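Local coordinates for protein putative dehydrogenase (PDB 5A9T) that acts as an NADPH-dependent imine reductase, transferring hydride from the cofactor to a C=N bond to give an amine, at residues D73-A78 with L106-R111; P7-G12 with V56-A61; F185-A190 with E260-N265. All coordinates share one frame; numbering follows the deposited sequence. Where two conformers were deposited one is given.

Contact 1 (D73-A78 with L106-R111); sequences DALYSA and LRWAER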
loop_
_atom_site.group_PDB
_atom_site.type_symbol
_atom_site.label_atom_id
_atom_site.label_comp_id
_atom_site.label_asym_id
_atom_site.label_seq_id
_atom_site.Cartn_x
_atom_site.Cartn_y
_atom_site.Cartn_z
ATOM N N ASP A 73 -18.183 -13.923 23.444
ATOM C CA ASP A 73 -18.694 -15.260 23.744
ATOM C C ASP A 73 -17.464 -16.131 23.431
ATOM O O ASP A 73 -16.346 -15.636 23.008
ATOM C CB ASP A 73 -19.837 -15.564 22.796
ATOM C CG ASP A 73 -20.768 -16.724 23.252
ATOM O OD1 ASP A 73 -20.538 -17.485 24.314
ATOM O OD2 ASP A 73 -21.805 -16.996 22.610
ATOM N N ALA A 74 -17.658 -17.399 23.694
ATOM C CA ALA A 74 -16.579 -18.397 23.642
ATOM C C ALA A 74 -17.208 -19.700 23.164
ATOM O O ALA A 74 -18.233 -20.166 23.657
ATOM C CB ALA A 74 -15.986 -18.744 24.925
ATOM N N LEU A 75 -16.490 -20.354 22.286
ATOM C CA LEU A 75 -16.986 -21.644 21.783
ATOM C C LEU A 75 -17.198 -22.654 22.866
ATOM O O LEU A 75 -18.194 -23.391 22.829
ATOM C CB LEU A 75 -15.877 -22.197 20.851
ATOM C CG LEU A 75 -16.043 -23.258 19.908
ATOM C CD1 LEU A 75 -17.030 -22.645 18.940
ATOM C CD2 LEU A 75 -14.754 -23.629 19.191
ATOM N N TYR A 76 -16.307 -22.755 23.852
ATOM C CA TYR A 76 -16.456 -23.748 24.856
ATOM C C TYR A 76 -17.812 -23.551 25.591
ATOM O O TYR A 76 -18.350 -24.531 26.159
ATOM C CB TYR A 76 -15.277 -23.872 25.872
ATOM C CG TYR A 76 -15.016 -22.683 26.715
ATOM C CD1 TYR A 76 -15.664 -22.520 27.977
ATOM C CD2 TYR A 76 -14.122 -21.694 26.317
ATOM C CE1 TYR A 76 -15.492 -21.345 28.728
ATOM C CE2 TYR A 76 -13.955 -20.535 27.103
ATOM C CZ TYR A 76 -14.625 -20.384 28.324
ATOM O OH TYR A 76 -14.417 -19.206 29.082
ATOM N N SER A 77 -18.188 -22.262 25.730
ATOM C CA SER A 77 -19.426 -21.943 26.439
ATOM C C SER A 77 -20.673 -22.140 25.585
ATOM O O SER A 77 -21.612 -22.844 26.016
ATOM C CB SER A 77 -19.389 -20.512 26.958
ATOM O OG SER A 77 -20.680 -20.105 27.487
ATOM N N ALA A 78 -20.715 -21.593 24.365
ATOM C CA ALA A 78 -21.868 -21.779 23.488
ATOM C C ALA A 78 -22.127 -23.220 23.135
ATOM O O ALA A 78 -23.301 -23.621 23.093
ATOM C CB ALA A 78 -21.677 -20.952 22.237
ATOM N N LEU A 106 -8.838 -25.609 18.804
ATOM C CA LEU A 106 -8.463 -26.839 18.129
ATOM C C LEU A 106 -8.314 -27.954 19.206
ATOM O O LEU A 106 -8.854 -29.038 19.054
ATOM C CB LEU A 106 -7.191 -26.665 17.306
ATOM C CG LEU A 106 -6.709 -27.856 16.460
ATOM C CD1 LEU A 106 -5.718 -28.774 17.140
ATOM C CD2 LEU A 106 -7.831 -28.715 15.986
ATOM N N ARG A 107 -7.569 -27.677 20.252
ATOM C CA ARG A 107 -7.410 -28.709 21.319
ATOM C C ARG A 107 -8.756 -29.053 21.933
ATOM O O ARG A 107 -8.961 -30.285 22.233
ATOM C CB ARG A 107 -6.409 -28.188 22.384
ATOM C CG ARG A 107 -5.016 -28.179 21.777
ATOM C CD ARG A 107 -3.925 -27.936 22.832
ATOM N NE ARG A 107 -4.063 -26.633 23.511
ATOM C CZ ARG A 107 -3.490 -25.483 23.123
ATOM N NH1 ARG A 107 -2.695 -25.393 22.048
ATOM N NH2 ARG A 107 -3.736 -24.392 23.808
ATOM N N TRP A 108 -9.639 -28.091 22.236
ATOM C CA TRP A 108 -10.920 -28.276 22.706
ATOM C C TRP A 108 -11.675 -29.292 21.785
ATOM O O TRP A 108 -12.324 -30.275 22.199
ATOM C CB TRP A 108 -11.678 -26.963 22.909
ATOM C CG TRP A 108 -13.095 -27.068 23.174
ATOM C CD1 TRP A 108 -13.705 -27.113 24.372
ATOM C CD2 TRP A 108 -14.183 -27.019 22.197
ATOM N NE1 TRP A 108 -15.034 -27.192 24.229
ATOM C CE2 TRP A 108 -15.366 -27.082 22.931
ATOM C CE3 TRP A 108 -14.230 -26.966 20.841
ATOM C CZ2 TRP A 108 -16.620 -27.136 22.364
ATOM C CZ3 TRP A 108 -15.520 -26.955 20.209
ATOM C CH2 TRP A 108 -16.688 -27.036 21.008
ATOM N N ALA A 109 -11.639 -28.971 20.539
ATOM C CA ALA A 109 -12.308 -29.822 19.499
ATOM C C ALA A 109 -11.789 -31.217 19.478
ATOM O O ALA A 109 -12.618 -32.184 19.498
ATOM C CB ALA A 109 -12.181 -29.204 18.126
ATOM N N GLU A 110 -10.485 -31.374 19.496
ATOM C CA GLU A 110 -9.835 -32.695 19.574
ATOM C C GLU A 110 -10.286 -33.510 20.761
ATOM O O GLU A 110 -10.658 -34.738 20.557
ATOM C CB GLU A 110 -8.285 -32.574 19.584
ATOM C CG GLU A 110 -7.791 -32.124 18.237
ATOM N N ARG A 111 -10.423 -32.884 21.904
ATOM C CA ARG A 111 -10.877 -33.574 23.161
ATOM C C ARG A 111 -12.275 -34.099 23.015
ATOM O O ARG A 111 -12.610 -35.145 23.539
ATOM C CB ARG A 111 -10.804 -32.659 24.405
ATOM C CG ARG A 111 -9.432 -32.307 24.896
ATOM C CD ARG A 111 -9.560 -31.699 26.304
ATOM N NE ARG A 111 -10.012 -30.295 26.350
ATOM C CZ ARG A 111 -9.279 -29.230 25.959
ATOM N NH1 ARG A 111 -8.035 -29.366 25.546
ATOM N NH2 ARG A 111 -9.747 -28.033 26.090
#
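Leu75 and Trp108 make the main apolar contact between these two helical segments, with Tyr76 supplying a smaller one. The first kind of interaction is CH-pi. Leu75 CG stands over one face of the Trp108 indole, 4.2 Å from the centroid of the six-membered ring and 28° off its normal. CG is displaced toward the CZ3-CH2 side, 3.7 Å from Trp108 CZ3, and Leu75 CD2 touches the same CZ3 at 3.6 Å. Trp108 CG lies anti to that residue's backbone N (chi1 170°), carrying the indole across the gap between the helices to Leu75.

The second kind is plain van der Waals packing at the pyrrole end. Tyr76 CB lies 3.7 Å from Trp108 NE1, meeting the ring obliquely. The phenol of Tyr76 turns away from the indole, and the methylene does the touching.

Polar bonds do not cross the interface; they organise each segment separately. Ala74, at the N-cap position, gives its N-H to Asp73 OD1 at 2.9 Å, met from above the carboxylate plane. Segment 106-111 is ordered by its helical backbone bonds, such as Glu110 N to Leu106 O at 2.9 Å.

Leu79 and Leu86 add further apolar cover to the indole, and the His112 ring meets it at about 50°. Helix 75-78 follows strand 64-67, helix 99-111 joins strand 90-93 to strand 115-121, and Leu106 and Ala109 rest on Tyr116 of that last strand.

Contact 2 (P7-G12 with V56-A61); sequences PVTVAG and VDAVSA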
loop_
_atom_site.group_PDB
_atom_site.type_symbol
_atom_site.label_atom_id
_atom_site.label_comp_id
_atom_site.label_asym_id
_atom_site.label_seq_id
_atom_site.Cartn_x
_atom_site.Cartn_y
_atom_site.Cartn_z
ATOM N N PRO A 7 -26.575 -30.830 4.558
ATOM C CA PRO A 7 -26.997 -30.070 5.685
ATOM C C PRO A 7 -25.765 -29.254 6.254
ATOM O O PRO A 7 -24.632 -29.732 6.245
ATOM C CB PRO A 7 -27.425 -31.145 6.695
ATOM C CG PRO A 7 -26.678 -32.320 6.321
ATOM C CD PRO A 7 -26.597 -32.298 4.831
ATOM N N VAL A 8 -26.026 -28.046 6.701
ATOM C CA VAL A 8 -25.024 -27.262 7.355
ATOM C C VAL A 8 -25.704 -26.526 8.500
ATOM O O VAL A 8 -26.852 -26.095 8.338
ATOM C CB VAL A 8 -24.407 -26.192 6.428
ATOM C CG1 VAL A 8 -23.325 -25.442 7.220
ATOM C CG2 VAL A 8 -23.932 -26.798 5.144
ATOM N N THR A 9 -25.059 -26.370 9.646
ATOM C CA THR A 9 -25.542 -25.582 10.708
ATOM C C THR A 9 -24.716 -24.307 10.787
ATOM O O THR A 9 -23.474 -24.378 10.758
ATOM C CB THR A 9 -25.461 -26.352 12.005
ATOM O OG1 THR A 9 -26.405 -27.437 11.998
ATOM C CG2 THR A 9 -25.766 -25.500 13.201
ATOM N N VAL A 10 -25.359 -23.178 11.037
ATOM C CA VAL A 10 -24.675 -21.926 11.380
ATOM C C VAL A 10 -25.053 -21.545 12.777
ATOM O O VAL A 10 -26.264 -21.357 13.089
ATOM C CB VAL A 10 -25.049 -20.827 10.378
ATOM C CG1 VAL A 10 -24.391 -19.512 10.824
ATOM C CG2 VAL A 10 -24.659 -21.184 8.975
ATOM N N ALA A 11 -24.089 -21.444 13.676
ATOM C CA ALA A 11 -24.258 -20.998 15.010
ATOM C C ALA A 11 -23.718 -19.594 15.202
ATOM O O ALA A 11 -22.515 -19.354 15.118
ATOM C CB ALA A 11 -23.569 -21.938 15.980
ATOM N N GLY A 12 -24.590 -18.655 15.468
ATOM C CA GLY A 12 -24.215 -17.273 15.566
ATOM C C GLY A 12 -24.823 -16.494 14.426
ATOM O O GLY A 12 -24.529 -16.669 13.266
ATOM N N VAL A 56 -28.000 -28.291 21.232
ATOM C CA VAL A 56 -27.792 -29.663 20.953
ATOM C C VAL A 56 -28.508 -30.055 19.645
ATOM O O VAL A 56 -27.977 -30.839 18.798
ATOM C CB VAL A 56 -28.281 -30.509 22.147
ATOM C CG1 VAL A 56 -28.199 -32.006 21.821
ATOM C CG2 VAL A 56 -27.440 -30.247 23.407
ATOM N N ASP A 57 -29.733 -29.591 19.461
ATOM C CA ASP A 57 -30.425 -29.891 18.234
ATOM C C ASP A 57 -29.734 -29.255 17.031
ATOM O O ASP A 57 -29.625 -29.860 15.963
ATOM C CB ASP A 57 -31.874 -29.434 18.310
ATOM C CG ASP A 57 -32.692 -30.157 19.406
ATOM O OD1 ASP A 57 -32.472 -31.358 19.701
ATOM O OD2 ASP A 57 -33.594 -29.465 19.959
ATOM N N ALA A 58 -29.216 -28.032 17.168
ATOM C CA ALA A 58 -28.521 -27.418 16.062
ATOM C C ALA A 58 -27.268 -28.206 15.669
ATOM O O ALA A 58 -27.043 -28.471 14.515
ATOM C CB ALA A 58 -28.093 -26.023 16.426
ATOM N N VAL A 59 -26.486 -28.576 16.661
ATOM C CA VAL A 59 -25.264 -29.392 16.421
ATOM C C VAL A 59 -25.651 -30.739 15.782
ATOM O O VAL A 59 -24.920 -31.261 14.863
ATOM C CB VAL A 59 -24.519 -29.582 17.770
ATOM C CG1 VAL A 59 -23.448 -30.653 17.739
ATOM C CG2 VAL A 59 -23.853 -28.236 18.124
ATOM N N SER A 60 -26.715 -31.374 16.303
ATOM C CA SER A 60 -27.076 -32.711 15.826
ATOM C C SER A 60 -27.627 -32.731 14.393
ATOM O O SER A 60 -27.759 -33.801 13.771
ATOM C CB SER A 60 -28.080 -33.363 16.819
ATOM O OG SER A 60 -27.556 -33.480 18.116
ATOM N N ALA A 61 -27.994 -31.561 13.821
ATOM C CA ALA A 61 -28.632 -31.462 12.516
ATOM C C ALA A 61 -27.669 -31.725 11.361
ATOM O O ALA A 61 -28.084 -32.042 10.243
ATOM C CB ALA A 61 -29.286 -30.101 12.298
#
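Thr9 carries this strand-to-helix contact through both branches of its side chain, which meet Ala58. Its hydroxyl donates to Ala58 O, with OG1 at 2.8 Å. The C=O...OG1 angle is 145° and the donor is tilted 31° from the carbonyl plane; the hydroxyl therefore approaches from out of that plane. The rotamer (chi1 -69°) explains the division of labour: OG1 lies anti to the carbonyl carbon, while the methyl CG2 is anti to the backbone N and rests 4.0 Å from Ala58 CB. Thr9 OG1 also bonds to Ser62 OG just beyond the segment, and the two partners, Ala58 O and Ser62 OG, probably restrict the turning of the hydroxyl.

Placing a valine here would probably leave the buried hydroxyl's two mates, Ala58 O and Ser62 OG, each short of a bond.

Ala61 packs its CB 3.9 Å from Thr9 OG1. At the start of the strand Pro7 CB approaches Ala61 O at 3.7 Å. Strand alternation puts Pro7, Thr9 and Ala11 toward helix 55-60; Val8 and Val10 turn to the other side, against helix 15-26.

Strand 7-11 thus lies between helices on both faces of the parallel part of a mixed sheet, and leads into Gly12, whose positive phi suits glycine. Gly12, Gly14 and Gly17 form a GxGxxG pattern, the last two binding NADP(+): the dinucleotide-binding strand-turn-helix of a Rossmann fold.

Contact 3 (F185-A190 with E260-N265); sequences FLHAAA and EIPVRN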
loop_
_atom_site.group_PDB
_atom_site.type_symbol
_atom_site.label_atom_id
_atom_site.label_comp_id
_atom_site.label_asym_id
_atom_site.label_seq_id
_atom_site.Cartn_x
_atom_site.Cartn_y
_atom_site.Cartn_z
ATOM N N PHE A 185 -1.797 6.594 1.680
ATOM C CA PHE A 185 -2.597 7.170 0.623
ATOM C C PHE A 185 -3.239 8.491 1.028
ATOM O O PHE A 185 -3.278 9.426 0.231
ATOM C CB PHE A 185 -3.651 6.179 0.104
ATOM C CG PHE A 185 -4.623 6.828 -0.795
ATOM C CD1 PHE A 185 -4.296 7.016 -2.162
ATOM C CD2 PHE A 185 -5.823 7.329 -0.352
ATOM C CE1 PHE A 185 -5.150 7.730 -2.985
ATOM C CE2 PHE A 185 -6.677 8.003 -1.202
ATOM C CZ PHE A 185 -6.334 8.265 -2.482
ATOM N N LEU A 186 -3.810 8.534 2.226
ATOM C CA LEU A 186 -4.519 9.744 2.648
ATOM C C LEU A 186 -3.567 10.900 2.863
ATOM O O LEU A 186 -3.904 12.040 2.524
ATOM C CB LEU A 186 -5.293 9.444 3.969
ATOM C CG LEU A 186 -6.452 8.508 3.747
ATOM C CD1 LEU A 186 -7.033 8.095 5.095
ATOM C CD2 LEU A 186 -7.562 8.990 2.841
ATOM N N HIS A 187 -2.334 10.654 3.320
ATOM C CA HIS A 187 -1.362 11.711 3.430
ATOM C C HIS A 187 -0.983 12.270 2.030
ATOM O O HIS A 187 -0.899 13.490 1.811
ATOM C CB HIS A 187 -0.081 11.271 4.192
ATOM C CG HIS A 187 0.815 12.396 4.446
ATOM N ND1 HIS A 187 1.961 12.680 3.746
ATOM C CD2 HIS A 187 0.631 13.405 5.332
ATOM C CE1 HIS A 187 2.463 13.824 4.209
ATOM N NE2 HIS A 187 1.647 14.286 5.132
ATOM N N ALA A 188 -0.781 11.335 1.094
ATOM C CA ALA A 188 -0.542 11.677 -0.281
ATOM C C ALA A 188 -1.676 12.504 -0.887
ATOM O O ALA A 188 -1.456 13.491 -1.603
ATOM C CB ALA A 188 -0.321 10.446 -1.066
ATOM N N ALA A 189 -2.917 12.085 -0.628
ATOM C CA ALA A 189 -4.096 12.781 -1.092
ATOM C C ALA A 189 -4.167 14.176 -0.499
ATOM O O ALA A 189 -4.537 15.120 -1.179
ATOM C CB ALA A 189 -5.342 11.937 -0.867
ATOM N N ALA A 190 -3.848 14.308 0.754
ATOM C CA ALA A 190 -3.786 15.655 1.343
ATOM C C ALA A 190 -2.723 16.516 0.662
ATOM O O ALA A 190 -2.995 17.720 0.445
ATOM C CB ALA A 190 -3.575 15.522 2.814
ATOM N N GLU A 260 2.713 14.660 10.490
ATOM C CA GLU A 260 2.818 13.564 11.432
ATOM C C GLU A 260 3.227 12.275 10.727
ATOM O O GLU A 260 4.108 11.607 11.195
ATOM C CB GLU A 260 1.570 13.296 12.242
ATOM C CG GLU A 260 1.854 12.356 13.435
ATOM C CD GLU A 260 0.634 12.077 14.341
ATOM O OE1 GLU A 260 -0.375 12.829 14.320
ATOM O OE2 GLU A 260 0.685 11.058 15.097
ATOM N N ILE A 261 2.600 11.978 9.580
ATOM C CA ILE A 261 2.885 10.688 8.906
ATOM C C ILE A 261 4.403 10.581 8.510
ATOM O O ILE A 261 5.076 9.654 8.914
ATOM C CB ILE A 261 1.906 10.454 7.731
ATOM C CG1 ILE A 261 0.508 10.196 8.230
ATOM C CG2 ILE A 261 2.414 9.307 6.832
ATOM C CD1 ILE A 261 0.334 9.015 9.036
ATOM N N PRO A 262 4.954 11.555 7.755
ATOM C CA PRO A 262 6.369 11.428 7.382
ATOM C C PRO A 262 7.284 11.587 8.596
ATOM O O PRO A 262 8.333 10.940 8.616
ATOM C CB PRO A 262 6.537 12.465 6.273
ATOM C CG PRO A 262 5.427 13.462 6.566
ATOM C CD PRO A 262 4.295 12.608 6.967
ATOM N N VAL A 263 6.886 12.411 9.596
ATOM C CA VAL A 263 7.801 12.445 10.793
ATOM C C VAL A 263 7.841 11.159 11.528
ATOM O O VAL A 263 8.937 10.768 11.978
ATOM C CB VAL A 263 7.256 13.578 11.721
ATOM C CG1 VAL A 263 7.781 13.419 13.187
ATOM C CG2 VAL A 263 7.509 14.899 11.077
ATOM N N ARG A 264 6.740 10.471 11.736
ATOM C CA ARG A 264 6.741 9.145 12.380
ATOM C C ARG A 264 7.514 8.135 11.538
ATOM O O ARG A 264 8.185 7.261 12.097
ATOM C CB ARG A 264 5.338 8.620 12.673
ATOM C CG ARG A 264 4.530 9.363 13.812
ATOM C CD ARG A 264 5.336 9.850 15.023
ATOM N NE ARG A 264 4.466 10.475 16.086
ATOM C CZ ARG A 264 4.226 11.789 16.232
ATOM N N ASN A 265 7.390 8.219 10.195
ATOM C CA ASN A 265 8.195 7.330 9.322
ATOM C C ASN A 265 9.650 7.660 9.453
ATOM O O ASN A 265 10.433 6.663 9.515
ATOM C CB ASN A 265 7.713 7.484 7.893
ATOM C CG ASN A 265 6.399 6.800 7.641
ATOM O OD1 ASN A 265 6.017 5.816 8.322
ATOM N ND2 ASN A 265 5.671 7.239 6.623
#
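His187, whose imidazole packs on Ile261 and Pro262, is held by hydrogen bonds at both ring nitrogens. NE2 bonds to the backbone O of Asp258, just before helix 260-274, and ND1 bonds to Ser176 OG of the second subunit. A carbonyl oxygen can only accept, so NE2 must carry a hydrogen. These two bonds resist rotation of the ring about CB-CG.

One face of the ring packs on helix 260-274. Pro262 CD sits over it, 3.8 Å from the centroid and 21° off the normal, with its closest approach at His187 CE1, 3.5 Å away. Ile261 CB covers the same face at 4.3 Å from the centroid, nearer the CG-CD2 side. With His187 CG anti to the backbone N (chi1 -173°), the imidazole reaches out from helix 166-193 and runs past Ile261, crossing Pro262 at about a right angle, so that its face rather than its end meets them.

Pro262 fits in the first turn of its helix, where a missing N-H costs no helical bond. Beside it, Glu260 OE1 makes a salt bridge with Arg271 NH1 of the second subunit.

The chemistry is split by direction: CH-pi contacts join two helices of the C-terminal domain, whereas the in-ring nitrogens tie the same histidine to a backbone carbonyl and to the partner chain. One buried imidazole couples intrachain helix packing to the dimer interface.

How the contacts relate
Contacts 1 and 2 both belong to the NAD(P)-binding domain, with centres 15 Å apart but no direct touch; contact 3 lies in the C-terminal helical domain, about 43 and 48 Å from their centres. Contacts 1 and 3 are buried helix-helix meetings in which an aromatic face receives CH groups, a leucine on indole in one and proline and isoleucine on imidazole in the other. Contact 2 is partly buried, joins a strand to a helix, and is the one with a hydrogen bond across its segments. The second subunit touches contact 3 alone, whereas contacts 1 and 2 are built within a single chain.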